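Local coordinates for protein TqaL (Neurospora crassa, PDB 7EEH) that carries an iron ion and has the cupin-type fold of the 2OG-Fe dioxygenase family, at residues 18-21 with 22-25; 39-42 with 43-47; 60-63 with 64-67; 126-129 with 130-133. The protein carries 1 engineered substitution. All coordinates share one frame; numbering follows the deposited sequence.

Contact 1. Residues 18-21 with 22-25; sequences IAEI and MKLR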
loop_
_atom_site.group_PDB
_atom_site.type_symbol
_atom_site.label_atom_id
_atom_site.label_comp_id
_atom_site.label_asym_id
_atom_site.label_seq_id
_atom_site.Cartn_x
_atom_site.Cartn_y
_atom_site.Cartn_z
ATOM N N ILE B 18 -3.649 -4.456 9.423
ATOM C CA ILE B 18 -3.403 -3.896 10.746
ATOM C C ILE B 18 -2.967 -2.448 10.625
ATOM O O ILE B 18 -3.425 -1.583 11.380
ATOM C CB ILE B 18 -2.369 -4.747 11.509
ATOM C CG1 ILE B 18 -2.919 -6.164 11.719
ATOM C CG2 ILE B 18 -2.068 -4.108 12.871
ATOM C CD1 ILE B 18 -1.914 -7.128 12.320
ATOM N N ALA B 19 -2.109 -2.153 9.643
ATOM C CA ALA B 19 -1.662 -0.775 9.441
ATOM C C ALA B 19 -2.848 0.155 9.231
ATOM O O ALA B 19 -2.930 1.230 9.829
ATOM C CB ALA B 19 -0.703 -0.706 8.251
ATOM N N GLU B 20 -3.785 -0.248 8.381
ATOM C CA GLU B 20 -4.953 0.591 8.146
ATOM C C GLU B 20 -5.809 0.708 9.410
ATOM O O GLU B 20 -6.360 1.779 9.707
ATOM C CB GLU B 20 -5.747 0.014 6.965
ATOM C CG GLU B 20 -7.041 0.750 6.654
ATOM C CD GLU B 20 -6.821 2.232 6.379
ATOM O OE1 GLU B 20 -5.774 2.571 5.769
ATOM O OE2 GLU B 20 -7.698 3.038 6.777
ATOM N N ILE B 21 -5.927 -0.382 10.170
ATOM C CA ILE B 21 -6.721 -0.342 11.396
ATOM C C ILE B 21 -6.081 0.589 12.419
ATOM O O ILE B 21 -6.778 1.341 13.106
ATOM C CB ILE B 21 -6.916 -1.762 11.959
ATOM C CG1 ILE B 21 -7.785 -2.585 11.008
ATOM C CG2 ILE B 21 -7.514 -1.708 13.376
ATOM C CD1 ILE B 21 -7.800 -4.088 11.335
HETATM N N MSE B 22 -4.754 0.624 12.470
HETATM C CA MSE B 22 -4.041 1.575 13.349
HETATM C C MSE B 22 -4.335 3.026 12.907
HETATM O O MSE B 22 -4.461 3.869 13.759
HETATM C CB MSE B 22 -2.563 1.217 13.408
HETATM C CG MSE B 22 -2.287 -0.091 14.065
HETATM SE SE MSE B 22 -2.878 -0.097 15.900
HETATM C CE MSE B 22 -4.394 -1.109 15.926
ATOM N N LYS B 23 -4.440 3.287 11.606
ATOM C CA LYS B 23 -4.829 4.626 11.162
ATOM C C LYS B 23 -6.232 4.987 11.652
ATOM O O LYS B 23 -6.465 6.089 12.163
ATOM C CB LYS B 23 -4.758 4.725 9.640
ATOM C CG LYS B 23 -3.352 4.654 9.091
ATOM C CD LYS B 23 -3.387 4.693 7.570
ATOM C CE LYS B 23 -1.982 4.862 7.006
ATOM N NZ LYS B 23 -1.924 4.386 5.594
ATOM N N LEU B 24 -7.193 4.074 11.485
ATOM C CA LEU B 24 -8.541 4.318 11.993
ATOM C C LEU B 24 -8.515 4.565 13.493
ATOM O O LEU B 24 -9.256 5.414 14.004
ATOM C CB LEU B 24 -9.467 3.136 11.654
ATOM C CG LEU B 24 -9.753 2.932 10.163
ATOM C CD1 LEU B 24 -10.489 1.609 9.886
ATOM C CD2 LEU B 24 -10.533 4.111 9.617
ATOM N N ARG B 25 -7.668 3.826 14.218
ATOM C CA ARG B 25 -7.574 4.009 15.663
ATOM C C ARG B 25 -7.127 5.429 16.017
ATOM O O ARG B 25 -7.659 6.039 16.951
ATOM C CB ARG B 25 -6.609 2.977 16.250
ATOM C CG ARG B 25 -6.361 3.116 17.742
ATOM C CD ARG B 25 -5.458 2.019 18.234
ATOM N NE ARG B 25 -5.215 2.047 19.666
ATOM C CZ ARG B 25 -4.358 2.870 20.265
ATOM N NH1 ARG B 25 -3.669 3.765 19.560
ATOM N NH2 ARG B 25 -4.216 2.817 21.580
HETATM O O HOH W 1 -3.409 2.024 5.264
#
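Residues 18-25 are regular alpha helix: Met22, Lys23, Leu24 and Arg25 each give their N-H to the carbonyl four residues earlier, the shortest bond being 2.8 Å from Met22 N to Ile18 O. On one flank Met22, a selenomethionine, runs abreast of Ile18. Met22 CG leans back over the backbone, 3.3 Å from Ile18 O. Bends at chi2 and chi3 then carry Met22 CE across to the CG2 branch of Ile21, 4.1 Å away. On the polar flank, a bend at chi2 (57°) takes the Glu20 side chain across the extended Lys23 chain at about a right angle, with Glu20 OE1 3.7 Å from Lys23 CD. The charges stop short of a salt bridge, Glu20 OE1 and Lys23 NZ being 4.3 Å apart. One water closes the gap, donating to Glu20 OE1 over a short 2.5 Å and accepting from Lys23 NZ at 2.8 Å. Arg25 leaves the segment, bonding His142 O with its NH2 and making a cation-pi contact with Phe10 of the second subunit. Within helix 12-31, this stretch sets Ile18, Ile21 and Met22 against helix 128-141, and Glu20, Ile21 and Leu24 against helix 38-48, while Leu24 also reaches strand 33-36.

Contact 2. Residues 39-42 with 43-47; sequences SDMV and PLLLG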
loop_
_atom_site.group_PDB
_atom_site.type_symbol
_atom_site.label_atom_id
_atom_site.label_comp_id
_atom_site.label_asym_id
_atom_site.label_seq_id
_atom_site.Cartn_x
_atom_site.Cartn_y
_atom_site.Cartn_z
ATOM N N SER B 39 -17.573 -1.140 2.260
ATOM C CA SER B 39 -16.577 -1.354 1.210
ATOM C C SER B 39 -15.157 -1.258 1.752
ATOM O O SER B 39 -14.259 -1.954 1.259
ATOM C CB SER B 39 -16.781 -0.353 0.063
ATOM O OG SER B 39 -16.757 0.991 0.507
ATOM N N ASP B 40 -14.929 -0.416 2.769
ATOM C CA ASP B 40 -13.625 -0.328 3.421
ATOM C C ASP B 40 -13.432 -1.394 4.497
ATOM O O ASP B 40 -12.291 -1.798 4.764
ATOM C CB ASP B 40 -13.452 1.067 4.022
ATOM C CG ASP B 40 -13.444 2.139 2.963
ATOM O OD1 ASP B 40 -12.941 1.837 1.869
ATOM O OD2 ASP B 40 -13.961 3.250 3.200
HETATM N N MSE B 41 -14.507 -1.850 5.135
HETATM C CA MSE B 41 -14.374 -2.936 6.099
HETATM C C MSE B 41 -13.997 -4.262 5.442
HETATM O O MSE B 41 -13.219 -5.016 6.013
HETATM C CB MSE B 41 -15.658 -3.120 6.921
HETATM C CG MSE B 41 -15.970 -1.922 7.787
HETATM SE SE MSE B 41 -14.790 -1.851 9.332
HETATM C CE MSE B 41 -14.443 -3.733 9.609
ATOM N N VAL B 42 -14.541 -4.556 4.247
ATOM C CA VAL B 42 -14.329 -5.884 3.657
ATOM C C VAL B 42 -12.851 -6.241 3.535
ATOM O O VAL B 42 -12.455 -7.311 4.029
ATOM C CB VAL B 42 -15.079 -6.007 2.320
ATOM C CG1 VAL B 42 -14.545 -7.198 1.546
ATOM C CG2 VAL B 42 -16.557 -6.186 2.562
ATOM N N PRO B 43 -11.983 -5.408 2.939
ATOM C CA PRO B 43 -10.568 -5.807 2.859
ATOM C C PRO B 43 -9.888 -5.894 4.217
ATOM O O PRO B 43 -8.980 -6.716 4.383
ATOM C CB PRO B 43 -9.942 -4.728 1.966
ATOM C CG PRO B 43 -10.852 -3.591 2.043
ATOM C CD PRO B 43 -12.219 -4.128 2.249
ATOM N N LEU B 44 -10.316 -5.107 5.207
ATOM C CA LEU B 44 -9.758 -5.253 6.548
ATOM C C LEU B 44 -10.106 -6.612 7.142
ATOM O O LEU B 44 -9.241 -7.294 7.708
ATOM C CB LEU B 44 -10.254 -4.120 7.452
ATOM C CG LEU B 44 -9.885 -2.710 6.966
ATOM C CD1 LEU B 44 -10.347 -1.643 7.918
ATOM C CD2 LEU B 44 -8.389 -2.620 6.772
ATOM N N LEU B 45 -11.376 -7.018 7.043
ATOM C CA LEU B 45 -11.772 -8.303 7.615
ATOM C C LEU B 45 -11.111 -9.461 6.878
ATOM O O LEU B 45 -10.677 -10.433 7.503
ATOM C CB LEU B 45 -13.294 -8.450 7.597
ATOM C CG LEU B 45 -14.093 -7.447 8.444
ATOM C CD1 LEU B 45 -15.551 -7.900 8.609
ATOM C CD2 LEU B 45 -13.451 -7.247 9.796
ATOM N N LEU B 46 -11.028 -9.380 5.549
ATOM C CA LEU B 46 -10.287 -10.389 4.791
ATOM C C LEU B 46 -8.848 -10.482 5.280
ATOM O O LEU B 46 -8.328 -11.577 5.530
ATOM C CB LEU B 46 -10.317 -10.051 3.299
ATOM C CG LEU B 46 -11.667 -10.234 2.600
ATOM C CD1 LEU B 46 -11.629 -9.690 1.182
ATOM C CD2 LEU B 46 -12.033 -11.700 2.581
ATOM N N GLY B 47 -8.188 -9.329 5.432
ATOM C CA GLY B 47 -6.814 -9.330 5.893
ATOM C C GLY B 47 -6.658 -9.964 7.251
ATOM O O GLY B 47 -5.621 -10.560 7.541
#
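Pro43 follows Val42 in the middle of helix 38-48, a proline kink inside an alpha helix. The backbone shows its cost first: Pro43 N has no hydrogen to give to the turn before, and the ring takes up the place of the missing bond, with Pro43 CD 3.1 Å from Ser39 O. Asp40 O, the next carbonyl, is approached by Pro43 CD and by Leu44 CG, each at 3.4 Å. The step after the proline is lost as well, since Leu44 N stays 3.9 Å from Asp40 O. Regular bonding resumes at Leu45. Leu45 N donates to Met41 O and Leu46 N to Val42 O, each at 2.9 Å and the second almost straight, 174° at the hydrogen. Gly47 N goes on to Pro43 O, so the proline still serves as an acceptor.

Apolar contacts make up the rest. Met41, a selenomethionine, starts out away from the following turn, but bends at chi2 and chi3 bring its methyl, Met41 CE, back over Leu45, 3.7 Å from Leu45 CD2. Met41 and Leu45 both face Leu133 of helix 128-141 and Leu241, while Leu44 turns to helix 12-31, so the two sides of this short helix bind different neighbours. Val42 and Leu46 run abreast. With Val42 CG1 anti to the backbone N (chi1 164°), that methyl meets Leu46 CD1 at 3.9 Å.

Contact 3. Residues 60-63 with 64-67; sequences RVSN and NLYS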
loop_
_atom_site.group_PDB
_atom_site.type_symbol
_atom_site.label_atom_id
_atom_site.label_comp_id
_atom_site.label_asym_id
_atom_site.label_seq_id
_atom_site.Cartn_x
_atom_site.Cartn_y
_atom_site.Cartn_z
ATOM N N ARG B 60 -26.929 -14.042 6.176
ATOM C CA ARG B 60 -28.040 -14.951 6.410
ATOM C C ARG B 60 -28.252 -15.314 7.873
ATOM O O ARG B 60 -29.320 -15.841 8.205
ATOM C CB ARG B 60 -27.837 -16.263 5.634
ATOM C CG ARG B 60 -27.717 -16.103 4.138
ATOM C CD ARG B 60 -27.301 -17.431 3.509
ATOM N NE ARG B 60 -26.548 -17.207 2.279
ATOM C CZ ARG B 60 -25.285 -17.583 2.083
ATOM N NH1 ARG B 60 -24.618 -18.232 3.036
ATOM N NH2 ARG B 60 -24.696 -17.328 0.920
ATOM N N VAL B 61 -27.274 -15.070 8.746
ATOM C CA VAL B 61 -27.359 -15.562 10.120
ATOM C C VAL B 61 -28.520 -14.914 10.878
ATOM O O VAL B 61 -29.093 -15.520 11.800
ATOM C CB VAL B 61 -26.007 -15.350 10.837
ATOM C CG1 VAL B 61 -25.673 -13.865 10.948
ATOM C CG2 VAL B 61 -26.015 -16.009 12.208
ATOM N N SER B 62 -28.908 -13.697 10.493
ATOM C CA SER B 62 -30.000 -13.013 11.174
ATOM C C SER B 62 -31.351 -13.681 10.923
ATOM O O SER B 62 -32.331 -13.346 11.603
ATOM C CB SER B 62 -30.055 -11.561 10.710
ATOM O OG SER B 62 -28.886 -10.862 11.131
ATOM N N ASN B 63 -31.429 -14.592 9.953
ATOM C CA ASN B 63 -32.659 -15.332 9.688
ATOM C C ASN B 63 -32.987 -16.341 10.781
ATOM O O ASN B 63 -34.116 -16.845 10.815
ATOM C CB ASN B 63 -32.560 -16.062 8.341
ATOM C CG ASN B 63 -32.613 -15.111 7.143
ATOM O OD1 ASN B 63 -33.232 -14.053 7.202
ATOM N ND2 ASN B 63 -31.976 -15.505 6.046
ATOM N N ASN B 64 -32.034 -16.652 11.662
ATOM C CA ASN B 64 -32.189 -17.689 12.675
ATOM C C ASN B 64 -32.229 -17.128 14.089
ATOM O O ASN B 64 -31.926 -17.853 15.048
ATOM C CB ASN B 64 -31.064 -18.717 12.550
ATOM C CG ASN B 64 -31.187 -19.543 11.304
ATOM O OD1 ASN B 64 -32.286 -19.730 10.796
ATOM N ND2 ASN B 64 -30.062 -20.054 10.803
ATOM N N LEU B 65 -32.599 -15.861 14.230
ATOM C CA LEU B 65 -32.681 -15.207 15.526
ATOM C C LEU B 65 -33.942 -15.658 16.254
ATOM O O LEU B 65 -34.887 -16.165 15.644
ATOM C CB LEU B 65 -32.669 -13.689 15.361
ATOM C CG LEU B 65 -31.421 -13.131 14.674
ATOM C CD1 LEU B 65 -31.575 -11.636 14.380
ATOM C CD2 LEU B 65 -30.182 -13.385 15.531
ATOM N N TYR B 66 -33.929 -15.501 17.578
ATOM C CA TYR B 66 -35.019 -15.987 18.422
ATOM C C TYR B 66 -36.219 -15.048 18.356
ATOM O O TYR B 66 -36.060 -13.828 18.289
ATOM C CB TYR B 66 -34.553 -16.134 19.873
ATOM C CG TYR B 66 -35.436 -17.041 20.700
ATOM C CD1 TYR B 66 -35.386 -18.423 20.538
ATOM C CD2 TYR B 66 -36.343 -16.524 21.621
ATOM C CE1 TYR B 66 -36.203 -19.269 21.283
ATOM C CE2 TYR B 66 -37.177 -17.373 22.378
ATOM C CZ TYR B 66 -37.092 -18.738 22.205
ATOM O OH TYR B 66 -37.894 -19.592 22.945
ATOM N N SER B 67 -37.423 -15.632 18.368
ATOM C CA SER B 67 -38.693 -14.908 18.301
ATOM C C SER B 67 -39.500 -15.167 19.570
ATOM O O SER B 67 -39.841 -16.316 19.864
ATOM C CB SER B 67 -39.510 -15.331 17.078
ATOM O OG SER B 67 -38.734 -15.268 15.898
#
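Leu65 folds back over the backbone of Ser62 just as the chain leaves a tight turn. Leu65 CB already lies 3.8 Å from Ser62 O. With CG set beside its own backbone N (chi1 -60°), the chain heads back toward the turn, and Leu65 CG comes to 3.2 Å from Ser62 O. The Leu65 CD1 branch continues over the same residue, 3.3 Å from Ser62 O and 4.0 Å from Ser62 CB. Within the turn Leu65 thus meets mainly the Ser62 carbonyl; strands 158-170 and 74-84 supply its other contacts.

The turn beneath it is closed by two bonds that each span three residues: Asn63 N to Arg60 O, and Asn64 N to Val61 O at 3.2 Å. The second is straight at the hydrogen, 165°, yet the donor stands 50° out of the carbonyl plane, consistent with a 3-10 turn. Asn64 OD1 hangs near Asn63 O, both acceptors, while its ND2 is held by Glu123 OE1.

The other polar ends also look outward from the turn: Ser62 OG to Asn165 OD1, and Asn63 OD1 to Arg167 NH2, both on strand 158-170. Asn64 O takes Arg77 NE, and beyond it the backbone of Tyr66 pairs with Ser76. This is a short 3-10 turn passing from helix 52-58 into the weakly bonded strand 66-68, stitched by side-chain bonds to strands of the large antiparallel sheet of the cupin-type fold.

Contact 4. Residues 126-129 with 130-133; sequences LNTA and FQAL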
loop_
_atom_site.group_PDB
_atom_site.type_symbol
_atom_site.label_atom_id
_atom_site.label_comp_id
_atom_site.label_asym_id
_atom_site.label_seq_id
_atom_site.Cartn_x
_atom_site.Cartn_y
_atom_site.Cartn_z
ATOM N N LEU B 126 -18.652 -18.813 15.303
ATOM C CA LEU B 126 -17.555 -19.450 14.580
ATOM C C LEU B 126 -17.403 -18.921 13.154
ATOM O O LEU B 126 -16.534 -19.391 12.413
ATOM C CB LEU B 126 -17.735 -20.975 14.566
ATOM C CG LEU B 126 -17.787 -21.665 15.940
ATOM C CD1 LEU B 126 -17.716 -23.203 15.807
ATOM C CD2 LEU B 126 -16.698 -21.157 16.879
ATOM N N ASN B 127 -18.238 -17.979 12.746
ATOM C CA ASN B 127 -18.080 -17.312 11.464
ATOM C C ASN B 127 -16.814 -16.456 11.509
ATOM O O ASN B 127 -16.663 -15.612 12.398
ATOM C CB ASN B 127 -19.336 -16.481 11.190
ATOM C CG ASN B 127 -19.276 -15.715 9.898
ATOM O OD1 ASN B 127 -18.401 -14.868 9.701
ATOM N ND2 ASN B 127 -20.224 -15.989 9.009
ATOM N N THR B 128 -15.880 -16.701 10.585
ATOM C CA THR B 128 -14.591 -16.005 10.639
ATOM C C THR B 128 -14.701 -14.509 10.356
ATOM O O THR B 128 -13.786 -13.757 10.723
ATOM C CB THR B 128 -13.594 -16.619 9.651
ATOM O OG1 THR B 128 -14.094 -16.460 8.313
ATOM C CG2 THR B 128 -13.388 -18.092 9.955
ATOM N N ALA B 129 -15.757 -14.066 9.676
ATOM C CA ALA B 129 -15.974 -12.632 9.503
ATOM C C ALA B 129 -16.463 -12.002 10.796
ATOM O O ALA B 129 -15.976 -10.936 11.194
ATOM C CB ALA B 129 -16.965 -12.357 8.365
ATOM N N PHE B 130 -17.409 -12.649 11.477
ATOM C CA PHE B 130 -17.779 -12.182 12.812
ATOM C C PHE B 130 -16.566 -12.132 13.733
ATOM O O PHE B 130 -16.384 -11.159 14.480
ATOM C CB PHE B 130 -18.856 -13.077 13.432
ATOM C CG PHE B 130 -19.083 -12.808 14.906
ATOM C CD1 PHE B 130 -19.888 -11.757 15.317
ATOM C CD2 PHE B 130 -18.473 -13.595 15.873
ATOM C CE1 PHE B 130 -20.088 -11.498 16.666
ATOM C CE2 PHE B 130 -18.673 -13.344 17.224
ATOM C CZ PHE B 130 -19.480 -12.296 17.623
ATOM N N GLN B 131 -15.732 -13.184 13.710
ATOM C CA GLN B 131 -14.535 -13.187 14.547
ATOM C C GLN B 131 -13.608 -12.037 14.170
ATOM O O GLN B 131 -13.032 -11.387 15.043
ATOM C CB GLN B 131 -13.801 -14.526 14.440
ATOM C CG GLN B 131 -14.635 -15.722 14.939
ATOM C CD GLN B 131 -13.872 -17.040 14.926
ATOM O OE1 GLN B 131 -12.867 -17.182 14.234
ATOM N NE2 GLN B 131 -14.350 -18.009 15.703
ATOM N N ALA B 132 -13.456 -11.773 12.875
ATOM C CA ALA B 132 -12.637 -10.641 12.452
ATOM C C ALA B 132 -13.201 -9.331 12.981
ATOM O O ALA B 132 -12.443 -8.428 13.349
ATOM C CB ALA B 132 -12.532 -10.605 10.931
ATOM N N LEU B 133 -14.533 -9.223 13.068
ATOM C CA LEU B 133 -15.133 -8.018 13.634
ATOM C C LEU B 133 -14.737 -7.832 15.091
ATOM O O LEU B 133 -14.452 -6.710 15.517
ATOM C CB LEU B 133 -16.656 -8.048 13.500
ATOM C CG LEU B 133 -17.223 -7.549 12.167
ATOM C CD1 LEU B 133 -18.715 -7.857 12.057
ATOM C CD2 LEU B 133 -16.952 -6.042 11.970
#
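Asn127 OD1 receives two backbone N-H groups at once: Phe130 N at 3.0 Å, and Ala129 N at 2.8 Å through a weak bond, bent to 127° at the hydrogen. Asn127 is the N-cap of helix 128-141, and its carboxamide serves first-turn amides that lack a partner carbonyl from a preceding helical turn. The amide is held at its other end too, ND2 donating to Asp54 O, which fixes which way round it lies. Next door, Thr128 OG1 meets Asp54 OD2 and Thr51 N, so the start of the helix is tied to the region of helix 52-58.

From here i to i+4 bonding takes over, opening with Gln131 N to Asn127 O at 2.9 Å. That carbonyl oxygen is closely surrounded. Phe130 CB lies 3.5 Å from Asn127 O, which sits at the edge of the aromatic ring near its plane. The ring itself, its CG anti to the backbone N (chi1 169°), reaches Leu272 and Phe274 of the central sheet. On another flank Gln131 CG passes 3.3 Å from Asn127 O. The extended glutamine then runs back alongside Leu126, where Gln131 NE2 bonds to Gln125 O and lies 3.7 Å from Leu126 CA.

Contacts 1, 2 and 4 belong to three helices that pack on one another. Contacts 1 and 4 do not touch, but contact 2 meets both, through Leu44 and Leu45. Contacts 1 and 4 are mostly buried, but differently, the first facing a second subunit and the other the central sheet. Contact 2 mixes a buried helix-packing side with an exposed one. Contact 3 is only partly buried and touches none of the others, though its nearest atoms are about 6 Å from those of contact 4. Polar side-chain chemistry serves a helix start in contact 4, a water bridge in contact 1 and ties to strands in contact 3, whereas contact 2 is essentially apolar.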